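Local coordinates for protein Adenylate/guanylate cyclase/hydrolase, alpha/beta fold family (Ruegeria pomeroyi, PDB 3MR7) that probably acts as an adenylate cyclase, forming cyclic AMP from ATP, this chain being the N-terminal cyclase catalytic domain of a longer protein, at residues A[76-81]-A[96-101]; A[100-105]-A[135-140]; A[129-134]-A[167-172]. All blocks are in the same frame, centred on the assembly; numbering follows the deposited sequence.

Contact 1: residues A[76-81]-A[96-101]; sequences EIQQAM and YRIGIN
Gln78 and Tyr96 meet where helix 67-84 lies over the start of strand 96-107, the two segments running nearly antiparallel at 161°. The side chain of Gln78 bends at chi2 (-59°, which swings CD back from an extended course), and its amide plane stands 43° from the Tyr96 ring. NE2 of Gln78 donates to Tyr96 O at 3.1 Å; the acceptor lies in the amide plane, whereas the donor sits well above the plane of the Tyr96 carbonyl. OE1 of Gln78 accepts from a water at 2.8 Å, and that water in turn accepts from Tyr96 N. Tip to tip with the amide, the CD1 methyl of Ile98 reaches Gln78 CD at 3.6 Å. Met81, modelled as selenomethionine, crosses the tyrosine obliquely in a Met-aromatic contact: its SE lies at the ring edge, 5.1 Å from the Tyr96 centroid. Beyond the pair, Tyr96 packs on Leu21 of the second subunit, and NE2 of Gln78 also donates to Ala131 O, in the loop just before strand 132-135. The buried amide thus spends both its donor and its acceptor on backbone or water, tying the helix to the start of strand 96-107 and to the loop leading into strand 132-135.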
loop_
_atom_site.group_PDB
_atom_site.type_symbol
_atom_site.label_atom_id
_atom_site.label_comp_id
_atom_site.label_asym_id
_atom_site.label_seq_id
_atom_site.Cartn_x
_atom_site.Cartn_y
_atom_site.Cartn_z
ATOM N N GLU A 76 -8.843 17.605 7.533
ATOM C CA GLU A 76 -10.156 17.587 8.176
ATOM C C GLU A 76 -10.614 16.164 8.390
ATOM O O GLU A 76 -11.025 15.772 9.493
ATOM C CB GLU A 76 -11.188 18.303 7.313
ATOM C CG GLU A 76 -12.509 18.571 8.023
ATOM C CD GLU A 76 -13.623 19.122 7.096
ATOM O OE1 GLU A 76 -13.306 19.760 6.059
ATOM O OE2 GLU A 76 -14.824 18.919 7.417
ATOM N N ILE A 77 -10.549 15.402 7.306
ATOM C CA ILE A 77 -10.810 13.981 7.332
ATOM C C ILE A 77 -9.934 13.163 8.304
ATOM O O ILE A 77 -10.458 12.459 9.153
ATOM C CB ILE A 77 -10.663 13.413 5.923
ATOM C CG1 ILE A 77 -11.683 14.081 5.006
ATOM C CG2 ILE A 77 -10.840 11.882 5.932
ATOM C CD1 ILE A 77 -11.635 13.593 3.583
ATOM N N GLN A 78 -8.611 13.259 8.169
ATOM C CA GLN A 78 -7.688 12.478 8.973
ATOM C C GLN A 78 -7.748 12.823 10.459
ATOM O O GLN A 78 -7.674 11.947 11.300
ATOM C CB GLN A 78 -6.263 12.629 8.444
ATOM C CG GLN A 78 -6.082 12.085 7.065
ATOM C CD GLN A 78 -6.429 10.597 6.997
ATOM O OE1 GLN A 78 -7.541 10.192 7.359
ATOM N NE2 GLN A 78 -5.471 9.772 6.532
ATOM N N GLN A 79 -7.907 14.093 10.789
ATOM C CA GLN A 79 -8.083 14.476 12.189
ATOM C C GLN A 79 -9.400 14.007 12.828
ATOM O O GLN A 79 -9.452 13.739 14.040
ATOM C CB GLN A 79 -7.941 15.978 12.357
ATOM C CG GLN A 79 -6.539 16.496 12.097
ATOM C CD GLN A 79 -6.553 17.975 11.805
ATOM O OE1 GLN A 79 -7.618 18.598 11.754
ATOM N NE2 GLN A 79 -5.381 18.550 11.608
ATOM N N ALA A 80 -10.463 13.911 12.032
ATOM C CA ALA A 80 -11.725 13.468 12.585
ATOM C C ALA A 80 -11.647 11.951 12.775
ATOM O O ALA A 80 -12.215 11.383 13.713
ATOM C CB ALA A 80 -12.864 13.839 11.672
HETATM N N MSE A 81 -10.923 11.300 11.881
HETATM C CA MSE A 81 -10.840 9.856 11.930
HETATM C C MSE A 81 -10.044 9.444 13.134
HETATM O O MSE A 81 -10.307 8.387 13.702
HETATM C CB MSE A 81 -10.227 9.278 10.660
HETATM C CG MSE A 81 -11.169 9.367 9.481
HETATM SE SE MSE A 81 -12.645 8.081 9.656
HETATM C CE MSE A 81 -11.648 6.456 9.211
ATOM N N TYR A 96 -7.766 5.688 6.853
ATOM C CA TYR A 96 -7.522 5.955 5.449
ATOM C C TYR A 96 -6.044 6.311 5.164
ATOM O O TYR A 96 -5.303 6.666 6.079
ATOM C CB TYR A 96 -8.474 7.035 4.988
ATOM C CG TYR A 96 -9.919 6.594 5.039
ATOM C CD1 TYR A 96 -10.429 5.704 4.104
ATOM C CD2 TYR A 96 -10.774 7.071 6.016
ATOM C CE1 TYR A 96 -11.750 5.306 4.149
ATOM C CE2 TYR A 96 -12.069 6.687 6.076
ATOM C CZ TYR A 96 -12.572 5.809 5.146
ATOM O OH TYR A 96 -13.902 5.428 5.233
ATOM N N ARG A 97 -5.609 6.150 3.913
ATOM C CA ARG A 97 -4.323 6.699 3.437
ATOM C C ARG A 97 -4.673 7.799 2.447
ATOM O O ARG A 97 -5.673 7.688 1.743
ATOM C CB ARG A 97 -3.475 5.624 2.734
ATOM C CG ARG A 97 -2.829 4.603 3.662
ATOM C CD ARG A 97 -1.836 3.814 2.897
ATOM N NE ARG A 97 -2.496 3.291 1.723
ATOM C CZ ARG A 97 -2.989 2.067 1.652
ATOM N NH1 ARG A 97 -2.838 1.251 2.681
ATOM N NH2 ARG A 97 -3.630 1.658 0.562
ATOM N N ILE A 98 -3.891 8.870 2.384
ATOM C CA ILE A 98 -4.216 9.928 1.429
ATOM C C ILE A 98 -2.997 10.494 0.777
ATOM O O ILE A 98 -2.011 10.749 1.436
ATOM C CB ILE A 98 -5.002 11.071 2.067
ATOM C CG1 ILE A 98 -6.345 10.555 2.592
ATOM C CG2 ILE A 98 -5.212 12.191 1.059
ATOM C CD1 ILE A 98 -7.049 11.492 3.530
ATOM N N GLY A 99 -3.073 10.643 -0.538
ATOM C CA GLY A 99 -2.050 11.309 -1.328
ATOM C C GLY A 99 -2.622 12.511 -2.069
ATOM O O GLY A 99 -3.782 12.555 -2.453
ATOM N N ILE A 100 -1.803 13.521 -2.257
ATOM C CA ILE A 100 -2.249 14.728 -2.926
ATOM C C ILE A 100 -1.118 15.181 -3.811
ATOM O O ILE A 100 0.009 15.153 -3.386
ATOM C CB ILE A 100 -2.535 15.829 -1.918
ATOM C CG1 ILE A 100 -3.641 15.379 -0.978
ATOM C CG2 ILE A 100 -2.940 17.094 -2.640
ATOM C CD1 ILE A 100 -3.985 16.379 0.043
ATOM N N ASN A 101 -1.406 15.578 -5.043
ATOM C CA ASN A 101 -0.360 16.054 -5.940
ATOM C C ASN A 101 -0.892 17.197 -6.795
ATOM O O ASN A 101 -2.061 17.531 -6.711
ATOM C CB ASN A 101 0.151 14.908 -6.807
ATOM C CG ASN A 101 1.254 15.340 -7.749
ATOM O OD1 ASN A 101 2.093 16.166 -7.398
ATOM N ND2 ASN A 101 1.258 14.788 -8.955
HETATM O O HOH W 1 -7.953 7.793 8.714
#

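Contact 2: residues A[100-105]-A[135-140]; sequences INIGDI and SDIVHQ
Asn101 and Ser135 join strand 96-107 to the N-terminus of helix 136-142, with Ser135 as the N-cap at the point where strand 132-135, a parallel neighbour in the sheet of the cyclase domain, turns into the helix. The axes of the two segments stand nearly perpendicular, at 96° and 7.0 Å. CB of Asn101 points away from the helix overall and only brushes Ser135 OG, at 4.2 Å. CG lies anti to the backbone N (chi1 -179°), 3.7 Å from Ser135 OG. OD1 is the working atom: it accepts from Ser135 OG at 2.7 Å, the donor tilted 17° from the carbonyl plane, and takes a weak bond from the N-H of Ile102 in its own strand. ND2 leaves the contact for Ala116 O, at the start of helix 115-126. Both ends of the amide are therefore engaged, which should hold its rotation. Ser135 OG passes the chain of bonds onward by accepting weakly from Val138 N at 3.4 Å, the capping bond of the helix. Ser135 N donates to Ile100 O at 3.2 Å and carries the parallel strand pairing up to the cap. On the apolar side Val138 crosses both Ile100 and Ile102 at about a right angle, and a single methyl serves the two: Val138 CG2 lies 3.7 Å from Ile102 CD1 and 3.9 Å from Ile100 CG2.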
loop_
_atom_site.group_PDB
_atom_site.type_symbol
_atom_site.label_atom_id
_atom_site.label_comp_id
_atom_site.label_asym_id
_atom_site.label_seq_id
_atom_site.Cartn_x
_atom_site.Cartn_y
_atom_site.Cartn_z
ATOM N N ILE A 100 -1.803 13.521 -2.257
ATOM C CA ILE A 100 -2.249 14.728 -2.926
ATOM C C ILE A 100 -1.118 15.181 -3.811
ATOM O O ILE A 100 0.009 15.153 -3.386
ATOM C CB ILE A 100 -2.535 15.829 -1.918
ATOM C CG1 ILE A 100 -3.641 15.379 -0.978
ATOM C CG2 ILE A 100 -2.940 17.094 -2.640
ATOM C CD1 ILE A 100 -3.985 16.379 0.043
ATOM N N ASN A 101 -1.406 15.578 -5.043
ATOM C CA ASN A 101 -0.360 16.054 -5.940
ATOM C C ASN A 101 -0.892 17.197 -6.795
ATOM O O ASN A 101 -2.061 17.531 -6.711
ATOM C CB ASN A 101 0.151 14.908 -6.807
ATOM C CG ASN A 101 1.254 15.340 -7.749
ATOM O OD1 ASN A 101 2.093 16.166 -7.398
ATOM N ND2 ASN A 101 1.258 14.788 -8.955
ATOM N N ILE A 102 -0.035 17.796 -7.612
ATOM C CA ILE A 102 -0.472 18.820 -8.549
ATOM C C ILE A 102 0.161 18.656 -9.939
ATOM O O ILE A 102 1.254 18.104 -10.083
ATOM C CB ILE A 102 -0.230 20.201 -7.961
ATOM C CG1 ILE A 102 -1.381 20.564 -7.041
ATOM C CG2 ILE A 102 -0.128 21.249 -9.040
ATOM C CD1 ILE A 102 -1.013 21.643 -6.070
ATOM N N GLY A 103 -0.543 19.087 -10.976
ATOM C CA GLY A 103 0.009 19.003 -12.312
ATOM C C GLY A 103 -0.930 19.557 -13.360
ATOM O O GLY A 103 -2.079 19.867 -13.060
ATOM N N ASP A 104 -0.418 19.724 -14.578
ATOM C CA ASP A 104 -1.263 19.862 -15.756
ATOM C C ASP A 104 -1.789 18.456 -16.079
ATOM O O ASP A 104 -1.021 17.557 -16.375
ATOM C CB ASP A 104 -0.462 20.398 -16.945
ATOM C CG ASP A 104 -0.069 21.869 -16.796
ATOM O OD1 ASP A 104 -0.629 22.568 -15.929
ATOM O OD2 ASP A 104 0.805 22.333 -17.562
ATOM N N ILE A 105 -3.090 18.246 -15.976
ATOM C CA ILE A 105 -3.653 16.961 -16.337
ATOM C C ILE A 105 -4.793 17.245 -17.269
ATOM O O ILE A 105 -5.268 18.365 -17.319
ATOM C CB ILE A 105 -4.211 16.230 -15.128
ATOM C CG1 ILE A 105 -5.597 16.751 -14.795
ATOM C CG2 ILE A 105 -3.318 16.454 -13.939
ATOM C CD1 ILE A 105 -5.537 17.956 -13.937
ATOM N N SER A 135 3.072 15.661 -2.665
ATOM C CA SER A 135 4.290 15.807 -3.425
ATOM C C SER A 135 4.940 17.108 -2.965
ATOM O O SER A 135 4.310 17.922 -2.271
ATOM C CB SER A 135 3.991 15.874 -4.910
ATOM O OG SER A 135 3.325 17.095 -5.199
ATOM N N ASP A 136 6.193 17.285 -3.372
ATOM C CA ASP A 136 6.986 18.462 -3.075
ATOM C C ASP A 136 6.366 19.710 -3.671
ATOM O O ASP A 136 6.392 20.763 -3.050
ATOM C CB ASP A 136 8.413 18.284 -3.611
ATOM C CG ASP A 136 9.330 19.393 -3.175
ATOM O OD1 ASP A 136 9.361 19.663 -1.972
ATOM O OD2 ASP A 136 10.014 19.998 -4.018
ATOM N N ILE A 137 5.821 19.607 -4.883
ATOM C CA ILE A 137 5.127 20.748 -5.462
ATOM C C ILE A 137 4.022 21.188 -4.491
ATOM O O ILE A 137 3.856 22.392 -4.243
ATOM C CB ILE A 137 4.435 20.412 -6.770
ATOM C CG1 ILE A 137 5.398 19.982 -7.829
ATOM C CG2 ILE A 137 3.759 21.595 -7.327
ATOM C CD1 ILE A 137 4.623 19.308 -8.957
ATOM N N VAL A 138 3.247 20.232 -3.958
ATOM C CA VAL A 138 2.112 20.606 -3.109
ATOM C C VAL A 138 2.647 21.281 -1.878
ATOM O O VAL A 138 2.115 22.287 -1.405
ATOM C CB VAL A 138 1.216 19.425 -2.686
ATOM C CG1 VAL A 138 0.391 19.793 -1.481
ATOM C CG2 VAL A 138 0.287 19.017 -3.819
ATOM N N HIS A 139 3.749 20.740 -1.384
ATOM C CA HIS A 139 4.337 21.264 -0.159
ATOM C C HIS A 139 4.843 22.693 -0.272
ATOM O O HIS A 139 4.692 23.456 0.673
ATOM C CB HIS A 139 5.461 20.377 0.344
ATOM C CG HIS A 139 5.974 20.802 1.674
ATOM N ND1 HIS A 139 7.171 21.477 1.828
ATOM C CD2 HIS A 139 5.444 20.694 2.908
ATOM C CE1 HIS A 139 7.353 21.736 3.103
ATOM N NE2 HIS A 139 6.319 21.274 3.787
ATOM N N GLN A 140 5.445 23.053 -1.406
ATOM C CA GLN A 140 6.034 24.384 -1.544
ATOM C C GLN A 140 4.918 25.421 -1.553
ATOM O O GLN A 140 5.125 26.568 -1.164
ATOM C CB GLN A 140 6.893 24.507 -2.801
ATOM C CG GLN A 140 8.005 23.500 -2.902
ATOM C CD GLN A 140 8.998 23.822 -4.006
ATOM O OE1 GLN A 140 9.287 22.971 -4.848
ATOM N NE2 GLN A 140 9.532 25.061 -4.009
#

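Contact 3: residues A[129-134]-A[167-172]; sequences PGAICV and VWQWVP
Trp168 O accepts the N-H of Val134 at 2.8 Å and also receives the CA-H of Cys133, whose CA lies 3.3 Å away. The return bond of this hydrogen-bonded pair runs from Trp168 N to Val134 O at 3.0 Å. Two residues along, Ile132 and Trp170 form a second such pair: Ile132 N reaches Trp170 O at 3.1 Å, and Trp170 N answers to Ile132 O, which in addition faces the CA-H of Gln169. Between the two lies the non-hydrogen-bonded pair of Cys133 and Gln169. Residues 132-134 and 167-170 run antiparallel, at 155°, as parts of strands 132-135 and 161-170 in the mixed sheet of the class III cyclase fold; strand 132-135 is at the same time parallel to 96-107, to which Cys133 is bonded through its backbone. On the face that carries Ile132, Val134 and the two tryptophans, Ile132 CG1 lies 3.7 Å from Trp170 CE3, and its CD1 is near the same two ring atoms, CE3 and CZ3. Helix 67-84 covers this pair through Leu75, and Phe150 meets the indole with the ring planes at about 40°. Pro172 N lies over a face of the Trp170 ring, offset toward the rim, while Pro172 CD rests beside Gly130 O. Val134 CG2 meets Trp168 at CB; the indole leads away, stacks on His139 and donates from NE1 to Asp136 OD1. On the other face Cys133 SG sits against CB and CG of Gln169, 3.7 Å from CG, and Cys133 CB meets Val167 CG1 at 4.0 Å.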
loop_
_atom_site.group_PDB
_atom_site.type_symbol
_atom_site.label_atom_id
_atom_site.label_comp_id
_atom_site.label_asym_id
_atom_site.label_seq_id
_atom_site.Cartn_x
_atom_site.Cartn_y
_atom_site.Cartn_z
ATOM N N PRO A 129 -0.783 4.774 7.174
ATOM C CA PRO A 129 -2.209 4.771 7.474
ATOM C C PRO A 129 -2.531 5.893 8.422
ATOM O O PRO A 129 -1.800 6.104 9.389
ATOM C CB PRO A 129 -2.414 3.428 8.148
ATOM C CG PRO A 129 -1.305 2.557 7.585
ATOM C CD PRO A 129 -0.142 3.488 7.501
ATOM N N GLY A 130 -3.607 6.611 8.114
ATOM C CA GLY A 130 -4.045 7.735 8.909
ATOM C C GLY A 130 -3.333 9.038 8.618
ATOM O O GLY A 130 -3.663 10.032 9.214
ATOM N N ALA A 131 -2.379 9.016 7.695
ATOM C CA ALA A 131 -1.537 10.145 7.408
ATOM C C ALA A 131 -1.905 10.721 6.064
ATOM O O ALA A 131 -2.853 10.289 5.461
ATOM C CB ALA A 131 -0.068 9.707 7.412
ATOM N N ILE A 132 -1.138 11.698 5.608
ATOM C CA ILE A 132 -1.337 12.323 4.325
ATOM C C ILE A 132 0.034 12.526 3.686
ATOM O O ILE A 132 0.905 13.116 4.301
ATOM C CB ILE A 132 -1.902 13.722 4.480
ATOM C CG1 ILE A 132 -3.163 13.726 5.319
ATOM C CG2 ILE A 132 -2.178 14.307 3.128
ATOM C CD1 ILE A 132 -3.757 15.107 5.456
ATOM N N CYS A 133 0.236 12.045 2.459
ATOM C CA CYS A 133 1.484 12.294 1.732
ATOM C C CYS A 133 1.233 13.252 0.586
ATOM O O CYS A 133 0.292 13.070 -0.173
ATOM C CB CYS A 133 2.077 10.997 1.196
ATOM S SG CYS A 133 2.987 10.074 2.414
ATOM N N VAL A 134 2.055 14.281 0.472
ATOM C CA VAL A 134 1.883 15.264 -0.602
ATOM C C VAL A 134 3.173 15.392 -1.381
ATOM O O VAL A 134 4.267 15.222 -0.839
ATOM C CB VAL A 134 1.501 16.625 -0.046
ATOM C CG1 VAL A 134 0.545 16.421 1.125
ATOM C CG2 VAL A 134 2.756 17.396 0.411
ATOM N N VAL A 167 8.690 13.436 -1.526
ATOM C CA VAL A 167 7.429 13.249 -0.845
ATOM C C VAL A 167 7.487 13.721 0.608
ATOM O O VAL A 167 8.401 13.377 1.366
ATOM C CB VAL A 167 7.029 11.751 -0.930
ATOM C CG1 VAL A 167 5.850 11.429 -0.047
ATOM C CG2 VAL A 167 6.748 11.377 -2.393
ATOM N N TRP A 168 6.502 14.526 0.981
ATOM C CA TRP A 168 6.402 15.044 2.335
ATOM C C TRP A 168 5.209 14.394 2.987
ATOM O O TRP A 168 4.179 14.153 2.340
ATOM C CB TRP A 168 6.185 16.545 2.294
ATOM C CG TRP A 168 7.333 17.262 1.702
ATOM C CD1 TRP A 168 7.638 17.378 0.378
ATOM C CD2 TRP A 168 8.344 17.965 2.413
ATOM N NE1 TRP A 168 8.779 18.109 0.220
ATOM C CE2 TRP A 168 9.238 18.482 1.453
ATOM C CE3 TRP A 168 8.576 18.224 3.775
ATOM C CZ2 TRP A 168 10.363 19.236 1.810
ATOM C CZ3 TRP A 168 9.680 18.969 4.127
ATOM C CH2 TRP A 168 10.571 19.464 3.153
ATOM N N GLN A 169 5.339 14.126 4.276
ATOM C CA GLN A 169 4.298 13.425 5.005
ATOM C C GLN A 169 3.929 14.063 6.324
ATOM O O GLN A 169 4.767 14.564 7.066
ATOM C CB GLN A 169 4.709 11.976 5.267
ATOM C CG GLN A 169 3.625 11.138 5.923
ATOM C CD GLN A 169 4.067 9.720 6.137
ATOM O OE1 GLN A 169 4.933 9.458 6.970
ATOM N NE2 GLN A 169 3.489 8.789 5.379
ATOM N N TRP A 170 2.650 14.002 6.625
ATOM C CA TRP A 170 2.155 14.432 7.898
ATOM C C TRP A 170 1.458 13.261 8.547
ATOM O O TRP A 170 0.692 12.540 7.906
ATOM C CB TRP A 170 1.166 15.556 7.684
ATOM C CG TRP A 170 0.382 15.876 8.891
ATOM C CD1 TRP A 170 0.690 16.785 9.865
ATOM C CD2 TRP A 170 -0.863 15.301 9.258
ATOM N NE1 TRP A 170 -0.290 16.802 10.821
ATOM C CE2 TRP A 170 -1.257 15.902 10.470
ATOM C CE3 TRP A 170 -1.695 14.347 8.671
ATOM C CZ2 TRP A 170 -2.429 15.574 11.103
ATOM C CZ3 TRP A 170 -2.835 14.021 9.294
ATOM C CH2 TRP A 170 -3.203 14.629 10.503
ATOM N N VAL A 171 1.750 13.046 9.816
ATOM C CA VAL A 171 1.022 12.062 10.586
ATOM C C VAL A 171 0.383 12.775 11.730
ATOM O O VAL A 171 0.868 13.796 12.181
ATOM C CB VAL A 171 1.917 10.949 11.157
ATOM C CG1 VAL A 171 2.817 10.395 10.082
ATOM C CG2 VAL A 171 2.726 11.466 12.330
ATOM N N PRO A 172 -0.735 12.245 12.195
ATOM C CA PRO A 172 -1.405 12.865 13.335
ATOM C C PRO A 172 -0.529 12.818 14.564
ATOM O O PRO A 172 0.415 12.011 14.628
ATOM C CB PRO A 172 -2.653 12.013 13.525
ATOM C CG PRO A 172 -2.478 10.842 12.606
ATOM C CD PRO A 172 -1.548 11.212 11.543
#

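Overall arrangement
Strand 96-107 runs through contacts 1 and 2, whose centres are 16 Å apart: helix 67-84 packs on its earlier residues, as far as Ile102, and Ile100 and Asn101 belong to the segments of both contacts, the later part of the strand meeting helix 136-142. Contact 3, centred about 8 Å from contact 1 and 14 Å from contact 2, adds the next two strands of the sheet. Ile98 O and Cys133 N, 2.8 Å apart, join contacts 1 and 3; Ile100 N and Cys133 O, 3.0 Å apart, join contacts 2 and 3. Class III cyclases generally form their active sites between paired catalytic domains; of the three contacts, contact 1 alone touches the second subunit.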